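Local coordinates for protein putative oxidoreductase molybdopterin-binding subunit (Sulfolobus tokodaii, PDB 4ZOH) that probably serves as the molybdenum-cofactor subunit of an oxidoreductase of the xanthine dehydrogenase and aldehyde oxidase family, holding a pterin cytosine dinucleotide, at residues G30-A35 and L235-K240; K178-S183 and N203-Q208. One frame throughout, in Å; residues are numbered along the deposited sequence.

Overall arrangement
Both interactions are parallel strand pairings in one seven-stranded mixed sheet. Interaction 1 joins strand 32-38 to strand 239-241; interaction 2 joins strand 179-183 to strand 204-207, which is outermost in this chain. Strand 170-174 lies between the pairs, antiparallel to both 239-241 and 179-183, so they do not touch: their centres are 14 Å apart and their nearest atoms about 7 Å. Along the chain, interaction 2 is nested within the loop that interaction 1 closes. In interaction 2 the side chain of Gln208 is about 9 Å from the pterin cytosine dinucleotide and about 12 Å from molybdenum.

Interaction 1. Residues G30-A35 and L235-K240; sequences GTLFVA and LRKPLK
Three backbone hydrogen bonds stitch Leu32 and Val34 to Pro238 and Lys240 as neighbouring parallel strands. Leu32 N donates a hydrogen bond to Pro238 O at 2.8 Å, tilted 27° from that carbonyl's plane; Leu32 O in turn accepts from Lys240 N, and Lys240 O from Val34 N. Each of the three carbonyls also receives a CA-H contact, from Thr31, Leu239 and Phe33.

Apolar packing divides between the two faces of the sheet. On the Leu32 and Leu239 face, Leu239 CD2 lies 4.0 Å from Leu32 CB, and Leu239 CB meets the CG2 branch of Val34; Leu32 CD1 reaches CB and CG of Lys237. On the other face Phe33 has CG anti to its backbone N (chi1 -164°), which swings the ring back over the partner strand. Lys240 O then stands 3.5 Å above one ring face, toward the rim, while Lys240 CG meets Phe33 CD2 at 3.8 Å. Thr31 OG1 touches Pro238 CB at 3.6 Å, and its CG2 methyl rests on Lys240 CB.

The Lys240 chain folds back on itself past CG and brings NZ to salt bridges with Asp24 and Glu27, and Thr31 OG1 bonds to Leu28 O. Replacing Phe33 with an alanine would probably leave Lys240 CG without its aromatic neighbour and open a gap against helix 88-95, where Ala91 and Tyr92 pack on the ring.

Helix 223-235 ends at Leu235, and Arg236 turns the chain with positive phi into strand 239-241; its parallel pairing with strand 32-38 joins the a/b hammerhead part of the chain to the molybdopterin-binding part in one mixed beta-sheet.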
loop_
_atom_site.group_PDB
_atom_site.type_symbol
_atom_site.label_atom_id
_atom_site.label_comp_id
_atom_site.label_asym_id
_atom_site.label_seq_id
_atom_site.Cartn_x
_atom_site.Cartn_y
_atom_site.Cartn_z
ATOM N N GLY A 30 -0.849 1.389 -10.328
ATOM C CA GLY A 30 -0.043 1.428 -11.544
ATOM C C GLY A 30 1.391 0.940 -11.473
ATOM O O GLY A 30 2.180 1.284 -12.325
ATOM N N THR A 31 1.733 0.125 -10.484
ATOM C CA THR A 31 3.097 -0.378 -10.327
ATOM C C THR A 31 3.551 -1.100 -11.581
ATOM O O THR A 31 2.821 -1.928 -12.095
ATOM C CB THR A 31 3.184 -1.363 -9.127
ATOM O OG1 THR A 31 2.945 -0.626 -7.892
ATOM C CG2 THR A 31 4.591 -1.982 -9.099
ATOM N N LEU A 32 4.730 -0.749 -12.067
ATOM C CA LEU A 32 5.342 -1.408 -13.196
ATOM C C LEU A 32 6.446 -2.382 -12.709
ATOM O O LEU A 32 6.965 -2.234 -11.586
ATOM C CB LEU A 32 5.979 -0.357 -14.146
ATOM C CG LEU A 32 5.019 0.629 -14.847
ATOM C CD1 LEU A 32 5.791 1.715 -15.600
ATOM C CD2 LEU A 32 4.190 -0.156 -15.822
ATOM N N PHE A 33 6.784 -3.369 -13.538
ATOM C CA PHE A 33 7.809 -4.343 -13.171
ATOM C C PHE A 33 9.082 -4.099 -13.949
ATOM O O PHE A 33 9.029 -3.836 -15.153
ATOM C CB PHE A 33 7.320 -5.783 -13.336
ATOM C CG PHE A 33 8.193 -6.757 -12.629
ATOM C CD1 PHE A 33 9.295 -7.359 -13.298
ATOM C CD2 PHE A 33 8.001 -7.004 -11.221
ATOM C CE1 PHE A 33 10.139 -8.230 -12.606
ATOM C CE2 PHE A 33 8.861 -7.864 -10.531
ATOM C CZ PHE A 33 9.921 -8.494 -11.233
ATOM N N VAL A 34 10.210 -4.184 -13.242
ATOM C CA VAL A 34 11.562 -3.868 -13.760
ATOM C C VAL A 34 12.430 -5.128 -13.717
ATOM O O VAL A 34 12.520 -5.786 -12.678
ATOM C CB VAL A 34 12.173 -2.709 -12.922
ATOM C CG1 VAL A 34 13.600 -2.315 -13.327
ATOM C CG2 VAL A 34 11.271 -1.459 -12.993
ATOM N N ALA A 35 13.082 -5.460 -14.827
ATOM C CA ALA A 35 14.076 -6.536 -14.825
ATOM C C ALA A 35 15.364 -5.998 -15.442
ATOM O O ALA A 35 15.312 -5.075 -16.284
ATOM C CB ALA A 35 13.528 -7.759 -15.578
ATOM N N LEU A 235 10.393 8.022 -14.468
ATOM C CA LEU A 235 9.147 7.451 -14.932
ATOM C C LEU A 235 7.872 7.912 -14.198
ATOM O O LEU A 235 6.802 7.856 -14.783
ATOM C CB LEU A 235 9.225 5.929 -14.903
ATOM C CG LEU A 235 9.888 5.434 -16.183
ATOM C CD1 LEU A 235 11.254 4.913 -15.919
ATOM C CD2 LEU A 235 9.055 4.315 -16.806
ATOM N N ARG A 236 7.950 8.317 -12.928
ATOM C CA ARG A 236 6.722 8.780 -12.208
ATOM C C ARG A 236 5.586 7.745 -11.997
ATOM O O ARG A 236 4.425 8.158 -11.781
ATOM C CB ARG A 236 6.104 10.039 -12.884
ATOM C CG ARG A 236 7.069 11.188 -13.175
ATOM C CD ARG A 236 8.051 11.451 -12.075
ATOM N NE ARG A 236 8.884 12.614 -12.441
ATOM C CZ ARG A 236 8.625 13.879 -12.104
ATOM N NH1 ARG A 236 7.528 14.194 -11.408
ATOM N NH2 ARG A 236 9.473 14.825 -12.433
ATOM N N LYS A 237 5.891 6.443 -12.166
ATOM C CA LYS A 237 5.052 5.333 -11.735
ATOM C C LYS A 237 5.855 4.586 -10.672
ATOM O O LYS A 237 7.088 4.727 -10.590
ATOM C CB LYS A 237 4.679 4.384 -12.876
ATOM C CG LYS A 237 4.082 5.020 -14.135
ATOM C CD LYS A 237 2.599 5.289 -13.937
ATOM C CE LYS A 237 2.068 6.111 -15.109
ATOM N NZ LYS A 237 0.590 6.140 -15.044
ATOM N N PRO A 238 5.151 3.870 -9.779
ATOM C CA PRO A 238 5.889 2.961 -8.930
ATOM C C PRO A 238 6.504 1.793 -9.756
ATOM O O PRO A 238 5.936 1.363 -10.754
ATOM C CB PRO A 238 4.822 2.428 -7.983
ATOM C CG PRO A 238 3.633 3.357 -8.134
ATOM C CD PRO A 238 3.682 3.779 -9.567
ATOM N N LEU A 239 7.687 1.353 -9.340
ATOM C CA LEU A 239 8.495 0.426 -10.105
ATOM C C LEU A 239 8.943 -0.626 -9.079
ATOM O O LEU A 239 9.601 -0.277 -8.071
ATOM C CB LEU A 239 9.757 1.176 -10.595
ATOM C CG LEU A 239 9.613 2.416 -11.546
ATOM C CD1 LEU A 239 11.035 2.770 -12.051
ATOM C CD2 LEU A 239 8.662 2.212 -12.739
ATOM N N LYS A 240 8.558 -1.872 -9.354
ATOM C CA LYS A 240 8.883 -3.043 -8.542
ATOM C C LYS A 240 10.006 -3.816 -9.224
ATOM O O LYS A 240 9.909 -4.173 -10.411
ATOM C CB LYS A 240 7.639 -3.977 -8.439
ATOM C CG LYS A 240 7.865 -5.329 -7.762
ATOM C CD LYS A 240 7.972 -5.166 -6.219
ATOM C CE LYS A 240 6.645 -4.822 -5.511
ATOM N NZ LYS A 240 5.708 -6.010 -5.683
#

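Interaction 2. Residues K178-S183 and N203-Q208; sequences KLTFYS and NIRVIQ
Strands 179-183 and 204-207 pair in parallel as the two strands of a beta-alpha-beta crossover through helix 188-199, at the end of the sheet, where the backbone of Val206 and Gln208 bonds on to Thr472 and Gly470. Their axes approach to 4.7 Å and diverge by 20°. Leu179 to Tyr182 stand in register with Ile204 to Ile207. Five backbone hydrogen bonds hold this register: Leu179 N to Asn203 O, Arg205 N to Leu179 O, Phe181 N to Arg205 O, Ile207 N to Phe181 O and Ser183 N to Ile207 O.

On one face the Ile207 side chain runs along the Tyr182 ring in the same direction. With CG1 anti to the carbonyl carbon (chi1 -66°) and the chain extended to CD1, the Ile207 CD1 methyl comes obliquely to Tyr182 CE1 at 3.5 Å, while its CG2 branch touches Tyr182 CD1. Thr180 runs alongside Arg205 on this face. A water bridges them, 2.7 Å from Thr180 OG1, and accepts a bond from Arg205 NH1 at the guanidinium edge, in its plane. Beside it the Lys178 side chain crosses that of Arg205, CE coming within 4.0 Å of Arg205 CB.

On the opposite face, Val206 CG2 lies 4.0 Å from Phe181 CB and Ile204 CG1 4.3 Å from Leu179 CB. Leu179 and Phe181 pack on helices 188-199 and 223-235, and Val206 on Arg192 of the former.

Lys178 NZ and Arg205 NH1 stand 4.8 Å apart as like charges. Salt bridges from Arg205 to Asp471 and from Lys178 to Glu473 and to Glu466 of the second subunit probably offset their repulsion, consistent with an electrostatic link to the second copy at this end of the pairing, although Arg468 of that subunit puts another positive charge near Lys178.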
loop_
_atom_site.group_PDB
_atom_site.type_symbol
_atom_site.label_atom_id
_atom_site.label_comp_id
_atom_site.label_asym_id
_atom_site.label_seq_id
_atom_site.Cartn_x
_atom_site.Cartn_y
_atom_site.Cartn_z
ATOM N N LYS A 178 9.119 13.860 -3.571
ATOM C CA LYS A 178 9.719 12.910 -2.657
ATOM C C LYS A 178 9.775 11.480 -3.255
ATOM O O LYS A 178 8.773 10.962 -3.802
ATOM C CB LYS A 178 8.893 12.998 -1.415
ATOM C CG LYS A 178 9.214 12.008 -0.372
ATOM C CD LYS A 178 8.156 12.304 0.677
ATOM C CE LYS A 178 8.174 11.304 1.790
ATOM N NZ LYS A 178 7.200 11.845 2.792
ATOM N N LEU A 179 10.930 10.855 -3.117
ATOM C CA LEU A 179 11.087 9.437 -3.429
ATOM C C LEU A 179 10.751 8.594 -2.210
ATOM O O LEU A 179 11.362 8.752 -1.170
ATOM C CB LEU A 179 12.525 9.093 -3.817
ATOM C CG LEU A 179 12.866 7.652 -4.262
ATOM C CD1 LEU A 179 11.978 7.127 -5.347
ATOM C CD2 LEU A 179 14.343 7.574 -4.629
ATOM N N THR A 180 9.788 7.691 -2.347
ATOM C CA THR A 180 9.634 6.625 -1.290
ATOM C C THR A 180 10.192 5.327 -1.862
ATOM O O THR A 180 9.848 4.999 -2.986
ATOM C CB THR A 180 8.175 6.484 -0.843
ATOM O OG1 THR A 180 7.755 7.744 -0.311
ATOM C CG2 THR A 180 8.035 5.438 0.222
ATOM N N PHE A 181 11.094 4.665 -1.125
ATOM C CA PHE A 181 11.843 3.466 -1.604
ATOM C C PHE A 181 11.732 2.326 -0.590
ATOM O O PHE A 181 12.231 2.487 0.556
ATOM C CB PHE A 181 13.369 3.806 -1.718
ATOM C CG PHE A 181 14.124 2.885 -2.677
ATOM C CD1 PHE A 181 14.101 3.098 -4.044
ATOM C CD2 PHE A 181 14.881 1.816 -2.208
ATOM C CE1 PHE A 181 14.784 2.239 -4.934
ATOM C CE2 PHE A 181 15.585 0.981 -3.078
ATOM C CZ PHE A 181 15.547 1.192 -4.445
ATOM N N TYR A 182 11.082 1.202 -0.968
ATOM C CA TYR A 182 10.998 0.027 -0.072
ATOM C C TYR A 182 12.056 -0.942 -0.557
ATOM O O TYR A 182 12.190 -1.119 -1.749
ATOM C CB TYR A 182 9.663 -0.685 -0.151
ATOM C CG TYR A 182 8.424 0.131 0.145
ATOM C CD1 TYR A 182 7.747 -0.022 1.379
ATOM C CD2 TYR A 182 7.904 1.012 -0.810
ATOM C CE1 TYR A 182 6.567 0.657 1.619
ATOM C CE2 TYR A 182 6.733 1.710 -0.560
ATOM C CZ TYR A 182 6.096 1.521 0.648
ATOM O OH TYR A 182 4.990 2.241 0.880
ATOM N N SER A 183 12.757 -1.597 0.343
ATOM C CA SER A 183 13.780 -2.480 -0.124
ATOM C C SER A 183 14.029 -3.577 0.884
ATOM O O SER A 183 13.987 -3.334 2.133
ATOM C CB SER A 183 15.110 -1.704 -0.367
ATOM O OG SER A 183 16.125 -2.557 -0.935
ATOM N N ASN A 203 15.187 14.434 -0.104
ATOM C CA ASN A 203 13.782 14.119 0.156
ATOM C C ASN A 203 13.413 12.697 -0.198
ATOM O O ASN A 203 12.735 12.452 -1.208
ATOM C CB ASN A 203 12.852 15.142 -0.481
ATOM C CG ASN A 203 12.403 16.139 0.523
ATOM O OD1 ASN A 203 12.902 17.248 0.546
ATOM N ND2 ASN A 203 11.490 15.719 1.428
ATOM N N ILE A 204 14.019 11.786 0.565
ATOM C CA ILE A 204 13.925 10.363 0.300
ATOM C C ILE A 204 13.482 9.714 1.622
ATOM O O ILE A 204 14.077 9.976 2.662
ATOM C CB ILE A 204 15.249 9.786 -0.157
ATOM C CG1 ILE A 204 15.784 10.579 -1.412
ATOM C CG2 ILE A 204 15.119 8.273 -0.413
ATOM C CD1 ILE A 204 16.967 9.878 -2.079
ATOM N N ARG A 205 12.360 8.996 1.572
ATOM C CA ARG A 205 11.952 8.108 2.675
ATOM C C ARG A 205 12.290 6.655 2.261
ATOM O O ARG A 205 11.925 6.229 1.154
ATOM C CB ARG A 205 10.438 8.211 2.844
ATOM C CG ARG A 205 9.892 7.265 3.929
ATOM C CD ARG A 205 8.379 7.339 3.953
ATOM N NE ARG A 205 7.810 6.871 5.211
ATOM C CZ ARG A 205 6.528 7.065 5.556
ATOM N NH1 ARG A 205 5.713 7.702 4.733
ATOM N NH2 ARG A 205 6.061 6.647 6.728
ATOM N N VAL A 206 12.936 5.900 3.145
ATOM C CA VAL A 206 13.217 4.505 2.922
ATOM C C VAL A 206 12.406 3.653 3.954
ATOM O O VAL A 206 12.277 4.001 5.116
ATOM C CB VAL A 206 14.731 4.159 2.909
ATOM C CG1 VAL A 206 14.913 2.673 2.711
ATOM C CG2 VAL A 206 15.396 4.807 1.640
ATOM N N ILE A 207 11.868 2.546 3.481
ATOM C CA ILE A 207 11.123 1.604 4.317
ATOM C C ILE A 207 11.766 0.243 4.127
ATOM O O ILE A 207 11.799 -0.274 3.013
ATOM C CB ILE A 207 9.623 1.584 3.954
ATOM C CG1 ILE A 207 9.009 2.950 4.316
ATOM C CG2 ILE A 207 8.896 0.427 4.690
ATOM C CD1 ILE A 207 7.582 3.159 3.867
ATOM N N GLN A 208 12.301 -0.298 5.233
ATOM C CA GLN A 208 12.642 -1.708 5.305
ATOM C C GLN A 208 11.417 -2.451 5.830
ATOM O O GLN A 208 11.099 -2.327 7.007
ATOM C CB GLN A 208 13.805 -1.911 6.237
ATOM C CG GLN A 208 14.196 -3.362 6.529
ATOM C CD GLN A 208 15.105 -3.426 7.789
ATOM O OE1 GLN A 208 14.873 -2.709 8.751
ATOM N NE2 GLN A 208 16.203 -4.174 7.703
HETATM O O HOH W 1 6.084 8.483 1.728
#